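Local coordinates for protein F420-dependent methylenetetrahydromethanopterin dehydrogenase (Methanopyrus kandleri, PDB 1QV9) that catalyses the reversible, coenzyme F420-dependent interconversion of methylene- and methenyl-tetrahydromethanopterin in methanogenesis from carbon dioxide, working as a hexamer built from three dimers, at residues A[138-141]-A[142-146]. Sequence-based numbering, arbitrary orientation.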
ATOM      1  N   ALA A 138      22.171  -6.415  -3.194  1.00 13.11           N
ATOM      2  CA  ALA A 138      21.749  -6.359  -1.768  1.00 12.90           C
ATOM      3  C   ALA A 138      20.232  -6.217  -1.646  1.00 12.18           C
ATOM      4  O   ALA A 138      19.619  -6.844  -0.753  1.00 14.04           O
ATOM      5  CB  ALA A 138      22.456  -5.200  -1.030  1.00 13.48           C
ATOM      6  N   ILE A 139      19.595  -5.430  -2.523  1.00 12.27           N
ATOM      7  CA  ILE A 139      18.145  -5.269  -2.486  1.00 10.57           C
ATOM      8  C   ILE A 139      17.480  -6.613  -2.765  1.00 11.93           C
ATOM      9  O   ILE A 139      16.537  -7.017  -2.100  1.00 15.14           O
ATOM     10  CB  ILE A 139      17.687  -4.219  -3.504  1.00 13.09           C
ATOM     11  CG1 ILE A 139      18.212  -2.857  -3.034  1.00 15.24           C
ATOM     12  CG2 ILE A 139      16.170  -4.250  -3.677  1.00 14.81           C
ATOM     13  CD1 ILE A 139      17.905  -1.733  -4.009  1.00 18.20           C
ATOM     14  N   TYR A 140      17.969  -7.341  -3.767  1.00 12.11           N
ATOM     15  CA  TYR A 140      17.387  -8.644  -4.052  1.00 13.59           C
ATOM     16  C   TYR A 140      17.542  -9.597  -2.873  1.00 12.52           C
ATOM     17  O   TYR A 140      16.596 -10.296  -2.523  1.00 13.03           O
ATOM     18  CB  TYR A 140      18.103  -9.262  -5.283  1.00 12.47           C
ATOM     19  CG  TYR A 140      17.626 -10.640  -5.663  1.00 13.87           C
ATOM     20  CD1 TYR A 140      16.613 -10.788  -6.599  1.00 14.05           C
ATOM     21  CD2 TYR A 140      18.188 -11.787  -5.082  1.00 14.57           C
ATOM     22  CE1 TYR A 140      16.156 -12.081  -6.982  1.00 16.85           C
ATOM     23  CE2 TYR A 140      17.733 -13.077  -5.438  1.00 15.77           C
ATOM     24  CZ  TYR A 140      16.729 -13.203  -6.396  1.00 17.61           C
ATOM     25  OH  TYR A 140      16.326 -14.478  -6.771  1.00 16.60           O
ATOM     26  N   ASN A 141      18.748  -9.630  -2.313  1.00 12.02           N
ATOM     27  CA  ASN A 141      18.960 -10.511  -1.162  1.00 12.36           C
ATOM     28  C   ASN A 141      18.064 -10.111   0.008  1.00 12.95           C
ATOM     29  O   ASN A 141      17.649 -10.998   0.767  1.00 13.33           O
ATOM     30  CB  ASN A 141      20.414 -10.563  -0.765  1.00 12.02           C
ATOM     31  CG  ASN A 141      21.159 -11.537  -1.633  1.00 19.64           C
ATOM     32  OD1 ASN A 141      21.778 -11.163  -2.632  1.00 22.17           O
ATOM     33  ND2 ASN A 141      21.048 -12.814  -1.291  1.00 17.95           N
ATOM     34  N   ALA A 142      17.796  -8.823   0.180  1.00 12.40           N
ATOM     35  CA  ALA A 142      16.874  -8.398   1.261  1.00 12.02           C
ATOM     36  C   ALA A 142      15.484  -8.979   1.009  1.00 13.97           C
ATOM     37  O   ALA A 142      14.827  -9.466   1.918  1.00 14.04           O
ATOM     38  CB  ALA A 142      16.793  -6.851   1.326  1.00 13.12           C
ATOM     39  N   ASP A 143      15.010  -8.931  -0.244  1.00 11.22           N
ATOM     40  CA  ASP A 143      13.712  -9.468  -0.545  1.00 11.78           C
ATOM     41  C   ASP A 143      13.683 -10.981  -0.371  1.00 11.82           C
ATOM     42  O   ASP A 143      12.705 -11.516   0.198  1.00 14.81           O
ATOM     43  CB  ASP A 143      13.299  -9.087  -1.976  1.00 12.97           C
ATOM     44  CG  ASP A 143      12.852  -7.636  -2.078  1.00 18.20           C
ATOM     45  OD1 ASP A 143      12.387  -7.051  -1.061  1.00 17.88           O
ATOM     46  OD2 ASP A 143      12.954  -7.065  -3.191  1.00 17.26           O
ATOM     47  N   LEU A 144      14.715 -11.665  -0.865  1.00 11.42           N
ATOM     48  CA  LEU A 144      14.769 -13.121  -0.724  1.00 12.57           C
ATOM     49  C   LEU A 144      14.825 -13.520   0.755  1.00 13.13           C
ATOM     50  O   LEU A 144      14.136 -14.461   1.157  1.00 13.29           O
ATOM     51  CB  LEU A 144      15.966 -13.648  -1.520  1.00 15.87           C
ATOM     52  CG  LEU A 144      16.256 -15.134  -1.349  1.00 13.67           C
ATOM     53  CD1 LEU A 144      15.073 -15.981  -1.792  1.00 15.82           C
ATOM     54  CD2 LEU A 144      17.511 -15.495  -2.200  1.00 18.81           C
HETATM   55  N   MSE A 145      15.617 -12.791   1.559  1.00 11.92           N
HETATM   56  CA  MSE A 145      15.704 -13.109   3.005  1.00 13.80           C
HETATM   57  C   MSE A 145      14.331 -12.958   3.653  1.00 13.60           C
HETATM   58  O   MSE A 145      13.920 -13.795   4.500  1.00 13.65           O
HETATM   59  CB  MSE A 145      16.719 -12.178   3.685  1.00 13.56           C
HETATM   60  CG  MSE A 145      16.936 -12.550   5.136  1.00 12.34           C
HETATM   61 SE   MSE A 145      18.338 -11.396   5.899  1.00 18.08          SE
HETATM   62  CE  MSE A 145      19.752 -11.875   4.641  1.00 18.02           C
ATOM     63  N   LYS A 146      13.601 -11.902   3.291  1.00 12.10           N
ATOM     64  CA  LYS A 146      12.261 -11.709   3.867  1.00 10.35           C
ATOM     65  C   LYS A 146      11.362 -12.895   3.473  1.00 12.13           C
ATOM     66  O   LYS A 146      10.596 -13.426   4.282  1.00 14.26           O
ATOM     67  CB  LYS A 146      11.665 -10.379   3.357  1.00 12.63           C
ATOM     68  CG  LYS A 146      10.224 -10.120   3.714  1.00 15.37           C
ATOM     69  CD  LYS A 146       9.987 -10.226   5.200  1.00 21.74           C
ATOM     70  CE  LYS A 146       8.566  -9.820   5.531  1.00 25.28           C
ATOM     71  NZ  LYS A 146       8.248  -9.974   6.957  1.00 42.60           N
TER
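Tyr140 and Leu144, one helical turn apart, make the apolar side-chain contact between 138-141 and 142-146. CD2 of Leu144 comes within 4.0 Å of Tyr140 CE2, approaching the ring obliquely. In both residues CG stands anti to the backbone N (chi1 178° in Tyr140, 173° in Leu144), which sends the two side chains out along the same flank of the helix. The ring is anchored at its far end, where Tyr140 OH hydrogen-bonds to Ala123 O, and it also meets the ring of His238 on helix 227-257.

Four successive i to i+4 backbone bonds join the two segments. Ala142 N donates to Ala138 O at 2.8 Å, Asp143 N to Ile139 O, Leu144 N to Tyr140 O and Met145 N to Asn141 O. The Leu144 bond is the straightest, with an N-H...O angle of 168°, and Lys146 N continues the series to Ala142 O.

Several beta carbons lie against carbonyls of the preceding turn. Ala142 CB sits 3.4 Å from Ile139 O, and CB of the selenomethionine Met145 is 3.3 Å from Asn141 O. The Asp143 carboxylate passes near the same turn, its OD2 4.3 Å from CG2 of Ile139, while the side chain also packs on Met241, Arg242 and Ala245 of helix 227-257.

Ala138 packs on Ala149 and Ile139 on Arg252 of the second subunit, and Met145 reaches Met18 of that chain. The run of i to i+4 bonds is that of a regular alpha-helix, here helix 134-150 of the helix bundle beside the alpha/beta domain, with one flank on helix 227-257 and another on a neighbouring subunit of the hexamer.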